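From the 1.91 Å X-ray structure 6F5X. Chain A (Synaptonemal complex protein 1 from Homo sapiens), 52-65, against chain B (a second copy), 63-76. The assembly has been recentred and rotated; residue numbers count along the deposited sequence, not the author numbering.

Chain A 52-65: QELQFGNEKVSLKL
Chain B (63-76) LKLEEGIQENKDLI

Two helices from two copies of synaptonemal complex protein 1 pack antiparallel, joined by Leu A54 and Val A61 packing on Leu B75, with two lysine-glutamate salt bridges, the first beside Val A61 and the second further along chain A. Chain A is helical throughout 52-65 (phi/psi near -61/-43); chain B continues a helix from before residue 63, and a type I turn runs from Lys B73 to Ile B76, with Ile B76 N to Lys B73 O at 3.2 Å. The axes approach to 8.6 Å at 171°, burying 603 Å² in total. Register is set by the CA atoms of Leu A54 and Leu B75, 6.3 Å apart, and those of Lys A64 and Gly B68, 5.2 Å apart.

Leu B75 (chi1 m, chi2 t) points toward chain A and lies over Gly A57: its CD1 is 3.8 Å from Gly A57 C. The glycine makes this fit possible, since an ideal CB there would lie 2.3 Å from Leu B75 CD2, a clash. Leu A54 (m, t) starts sideways, but its CD2 comes within 4.2 Å of Leu B75 CB. Val A61 (chi1 t) extends the apolar patch, its CG2 4.3 Å from Leu B75 CD1, 3.6 Å from Glu B71 CB and 3.6 Å from Asn B72 N.

Lys A64 (m, m, t, t) is a knob among Lys B64, Glu B67, Gly B68 and Glu B71. Its CB packs 3.7 Å from Gly B68 CA, while its NZ donates a hydrogen bond to Glu B67 OE1 at 2.8 Å within a salt bridge. Glu B67 is m, t with chi3 -9°; Lys B64 NZ makes a longer salt bridge to the same oxygen, Glu B67 OE1, at 3.7 Å. One helical turn back along chain A, Lys A60 (m, t, p, t) places NZ 3.6 Å from Glu B71 OE1 in a second interchain salt bridge; Glu B71 is m, m with chi3 -27°.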

# COMPACT_ATOMS: atom_id res chain seq x y z
N GLN A 52 15.13 2.38 16.75
CA GLN A 52 14.57 1.04 16.93
C GLN A 52 13.07 1.02 16.63
O GLN A 52 12.57 0.15 15.90
CB GLN A 52 14.83 0.53 18.37
CG GLN A 52 14.35 -0.92 18.64
CD GLN A 52 14.58 -1.41 20.09
OE1 GLN A 52 15.04 -0.65 20.95
NE2 GLN A 52 14.29 -2.68 20.35
N GLU A 53 12.33 1.96 17.22
CA GLU A 53 10.89 2.02 17.01
C GLU A 53 10.54 2.31 15.56
O GLU A 53 9.58 1.74 15.02
CB GLU A 53 10.28 3.10 17.91
CG GLU A 53 10.33 2.79 19.39
CD GLU A 53 9.77 3.93 20.21
OE1 GLU A 53 9.50 5.00 19.62
OE2 GLU A 53 9.61 3.76 21.44
N LEU A 54 11.27 3.23 14.92
CA LEU A 54 11.03 3.54 13.51
C LEU A 54 11.23 2.33 12.61
O LEU A 54 10.43 2.07 11.70
CB LEU A 54 11.94 4.70 13.07
CG LEU A 54 11.64 6.10 13.61
CD1 LEU A 54 12.78 7.05 13.26
CD2 LEU A 54 10.34 6.62 13.01
N GLN A 55 12.30 1.57 12.85
CA GLN A 55 12.56 0.40 12.01
C GLN A 55 11.53 -0.70 12.25
O GLN A 55 11.08 -1.37 11.31
CB GLN A 55 13.99 -0.08 12.27
CG GLN A 55 15.03 0.89 11.71
CD GLN A 55 16.46 0.51 12.07
OE1 GLN A 55 16.70 -0.39 12.87
NE2 GLN A 55 17.41 1.19 11.44
N PHE A 56 11.14 -0.90 13.51
CA PHE A 56 10.04 -1.81 13.81
C PHE A 56 8.77 -1.41 13.06
O PHE A 56 8.09 -2.25 12.45
CB PHE A 56 9.80 -1.85 15.33
CG PHE A 56 8.66 -2.74 15.76
CD1 PHE A 56 8.75 -4.12 15.66
CD2 PHE A 56 7.51 -2.19 16.35
CE1 PHE A 56 7.71 -4.93 16.08
CE2 PHE A 56 6.47 -3.01 16.77
CZ PHE A 56 6.57 -4.37 16.64
N GLY A 57 8.43 -0.12 13.10
CA GLY A 57 7.31 0.36 12.30
C GLY A 57 7.47 0.05 10.82
O GLY A 57 6.52 -0.36 10.16
N ASN A 58 8.67 0.24 10.28
CA ASN A 58 8.82 -0.01 8.85
C ASN A 58 8.60 -1.48 8.52
O ASN A 58 8.09 -1.80 7.45
CB ASN A 58 10.19 0.44 8.37
CG ASN A 58 10.33 1.95 8.40
OD1 ASN A 58 9.40 2.70 8.07
ND2 ASN A 58 11.50 2.41 8.79
N GLU A 59 8.99 -2.38 9.43
CA GLU A 59 8.67 -3.79 9.21
C GLU A 59 7.17 -4.04 9.21
O GLU A 59 6.66 -4.77 8.35
CB GLU A 59 9.38 -4.66 10.26
CG GLU A 59 10.90 -4.65 10.09
CD GLU A 59 11.64 -5.52 11.11
OE1 GLU A 59 11.02 -6.01 12.07
OE2 GLU A 59 12.85 -5.75 10.91
N LYS A 60 6.43 -3.41 10.14
CA LYS A 60 4.97 -3.58 10.15
C LYS A 60 4.34 -3.06 8.86
O LYS A 60 3.44 -3.70 8.28
CB LYS A 60 4.39 -2.86 11.38
CG LYS A 60 4.79 -3.56 12.69
CD LYS A 60 4.57 -2.69 13.94
CE LYS A 60 3.13 -2.51 14.36
NZ LYS A 60 3.06 -1.74 15.63
N VAL A 61 4.79 -1.88 8.40
CA VAL A 61 4.27 -1.33 7.15
C VAL A 61 4.57 -2.28 5.99
O VAL A 61 3.73 -2.51 5.11
CB VAL A 61 4.86 0.07 6.90
CG1 VAL A 61 4.36 0.62 5.56
CG2 VAL A 61 4.51 1.02 8.02
N SER A 62 5.77 -2.86 5.99
CA SER A 62 6.12 -3.79 4.92
C SER A 62 5.15 -4.98 4.89
O SER A 62 4.66 -5.37 3.82
CB SER A 62 7.57 -4.24 5.09
OG SER A 62 7.91 -5.19 4.10
N LEU A 63 4.85 -5.56 6.06
CA LEU A 63 3.90 -6.67 6.07
C LEU A 63 2.53 -6.26 5.52
O LEU A 63 1.88 -7.02 4.79
CB LEU A 63 3.75 -7.24 7.48
CG LEU A 63 4.99 -7.90 8.09
CD1 LEU A 63 4.76 -8.28 9.56
CD2 LEU A 63 5.42 -9.11 7.27
N LYS A 64 2.05 -5.06 5.89
CA LYS A 64 0.76 -4.63 5.36
C LYS A 64 0.81 -4.47 3.86
O LYS A 64 -0.09 -4.92 3.14
CB LYS A 64 0.31 -3.30 6.01
CG LYS A 64 0.07 -3.41 7.49
CD LYS A 64 -1.03 -4.46 7.70
CE LYS A 64 -1.34 -4.70 9.18
NZ LYS A 64 -2.31 -5.84 9.35
N LEU A 65 1.85 -3.79 3.35
CA LEU A 65 1.95 -3.65 1.90
C LEU A 65 1.99 -5.01 1.21
O LEU A 65 1.34 -5.20 0.18
CB LEU A 65 3.17 -2.81 1.55
CG LEU A 65 3.10 -1.30 1.80
CD1 LEU A 65 4.44 -0.68 1.81
CD2 LEU A 65 2.39 -0.72 0.63
N LEU B 63 -8.94 -2.09 2.60
CA LEU B 63 -8.67 -2.25 4.04
C LEU B 63 -7.18 -2.43 4.32
O LEU B 63 -6.65 -1.88 5.30
CB LEU B 63 -9.46 -3.43 4.60
CG LEU B 63 -10.99 -3.30 4.60
CD1 LEU B 63 -11.66 -4.60 5.04
CD2 LEU B 63 -11.44 -2.13 5.46
N LYS B 64 -6.48 -3.22 3.48
CA LYS B 64 -5.05 -3.39 3.72
C LYS B 64 -4.31 -2.07 3.55
O LYS B 64 -3.46 -1.71 4.38
CB LYS B 64 -4.45 -4.43 2.76
CG LYS B 64 -5.01 -5.82 2.97
CD LYS B 64 -4.69 -6.23 4.41
CE LYS B 64 -5.25 -7.61 4.77
NZ LYS B 64 -5.05 -7.92 6.23
N LEU B 65 -4.60 -1.34 2.46
CA LEU B 65 -3.93 -0.05 2.29
C LEU B 65 -4.20 0.87 3.48
O LEU B 65 -3.29 1.56 3.95
CB LEU B 65 -4.36 0.58 0.98
CG LEU B 65 -3.80 -0.00 -0.32
CD1 LEU B 65 -4.59 0.41 -1.50
CD2 LEU B 65 -2.46 0.60 -0.49
N GLU B 66 -5.45 0.89 3.98
CA GLU B 66 -5.75 1.74 5.15
C GLU B 66 -4.94 1.32 6.36
O GLU B 66 -4.46 2.16 7.11
CB GLU B 66 -7.24 1.68 5.47
CG GLU B 66 -8.06 2.34 4.40
CD GLU B 66 -9.53 2.25 4.68
OE1 GLU B 66 -9.90 1.61 5.69
OE2 GLU B 66 -10.32 2.80 3.88
N GLU B 67 -4.76 0.01 6.56
CA GLU B 67 -3.94 -0.44 7.67
C GLU B 67 -2.50 0.02 7.50
O GLU B 67 -1.86 0.49 8.45
CB GLU B 67 -4.02 -1.97 7.77
CG GLU B 67 -5.41 -2.47 8.17
CD GLU B 67 -5.49 -3.99 8.35
OE1 GLU B 67 -4.53 -4.71 8.02
OE2 GLU B 67 -6.53 -4.45 8.87
N GLY B 68 -1.96 -0.13 6.28
CA GLY B 68 -0.61 0.31 6.02
C GLY B 68 -0.45 1.80 6.26
O GLY B 68 0.54 2.23 6.85
N ILE B 69 -1.43 2.59 5.84
CA ILE B 69 -1.38 4.03 6.13
C ILE B 69 -1.37 4.31 7.63
O ILE B 69 -0.58 5.12 8.10
CB ILE B 69 -2.50 4.79 5.41
CG1 ILE B 69 -2.06 5.03 3.98
CG2 ILE B 69 -2.87 6.07 6.18
CD1 ILE B 69 -3.03 5.69 3.13
N GLN B 70 -2.25 3.66 8.40
CA GLN B 70 -2.22 3.85 9.85
C GLN B 70 -0.81 3.59 10.40
O GLN B 70 -0.22 4.45 11.09
CB GLN B 70 -3.20 2.91 10.56
CG GLN B 70 -4.69 3.11 10.29
CD GLN B 70 -5.57 2.08 11.03
OE1 GLN B 70 -5.06 1.18 11.71
NE2 GLN B 70 -6.88 2.20 10.87
N GLU B 71 -0.27 2.40 10.11
CA GLU B 71 1.05 2.04 10.60
C GLU B 71 2.09 3.08 10.20
O GLU B 71 2.94 3.44 11.00
CB GLU B 71 1.49 0.68 10.04
CG GLU B 71 0.69 -0.53 10.46
CD GLU B 71 0.80 -0.81 11.94
OE1 GLU B 71 1.84 -0.44 12.53
OE2 GLU B 71 -0.13 -1.43 12.50
N ASN B 72 2.04 3.53 8.94
CA ASN B 72 3.05 4.45 8.44
C ASN B 72 2.93 5.79 9.12
O ASN B 72 3.94 6.42 9.47
CB ASN B 72 2.88 4.61 6.92
CG ASN B 72 4.03 5.40 6.24
OD1 ASN B 72 5.01 5.76 6.84
ND2 ASN B 72 3.85 5.68 4.97
N LYS B 73 1.70 6.22 9.37
CA LYS B 73 1.47 7.59 9.80
C LYS B 73 1.80 7.76 11.27
O LYS B 73 2.22 8.85 11.69
CB LYS B 73 0.03 7.97 9.45
CG LYS B 73 -0.29 9.42 9.57
CD LYS B 73 -1.65 9.70 8.96
CE LYS B 73 -2.77 9.52 9.97
NZ LYS B 73 -3.23 8.10 10.10
N ASP B 74 1.69 6.69 12.08
CA ASP B 74 2.22 6.78 13.44
C ASP B 74 3.71 7.13 13.46
O ASP B 74 4.20 7.66 14.46
CB ASP B 74 2.02 5.49 14.22
CG ASP B 74 0.57 5.23 14.57
OD1 ASP B 74 -0.21 6.19 14.71
OD2 ASP B 74 0.21 4.04 14.72
N LEU B 75 4.43 6.86 12.37
CA LEU B 75 5.88 7.04 12.33
C LEU B 75 6.28 8.46 11.97
O LEU B 75 7.44 8.84 12.17
CB LEU B 75 6.50 6.08 11.31
CG LEU B 75 6.30 4.57 11.54
CD1 LEU B 75 6.87 3.77 10.41
CD2 LEU B 75 6.87 4.12 12.86
N ILE B 76 5.35 9.24 11.43
CA ILE B 76 5.65 10.57 10.93
C ILE B 76 5.29 11.61 11.99
O ILE B 76 4.41 11.37 12.81
CB ILE B 76 4.90 10.84 9.62
CG1 ILE B 76 5.30 9.83 8.55
CG2 ILE B 76 5.21 12.24 9.13
CD1 ILE B 76 4.39 9.85 7.34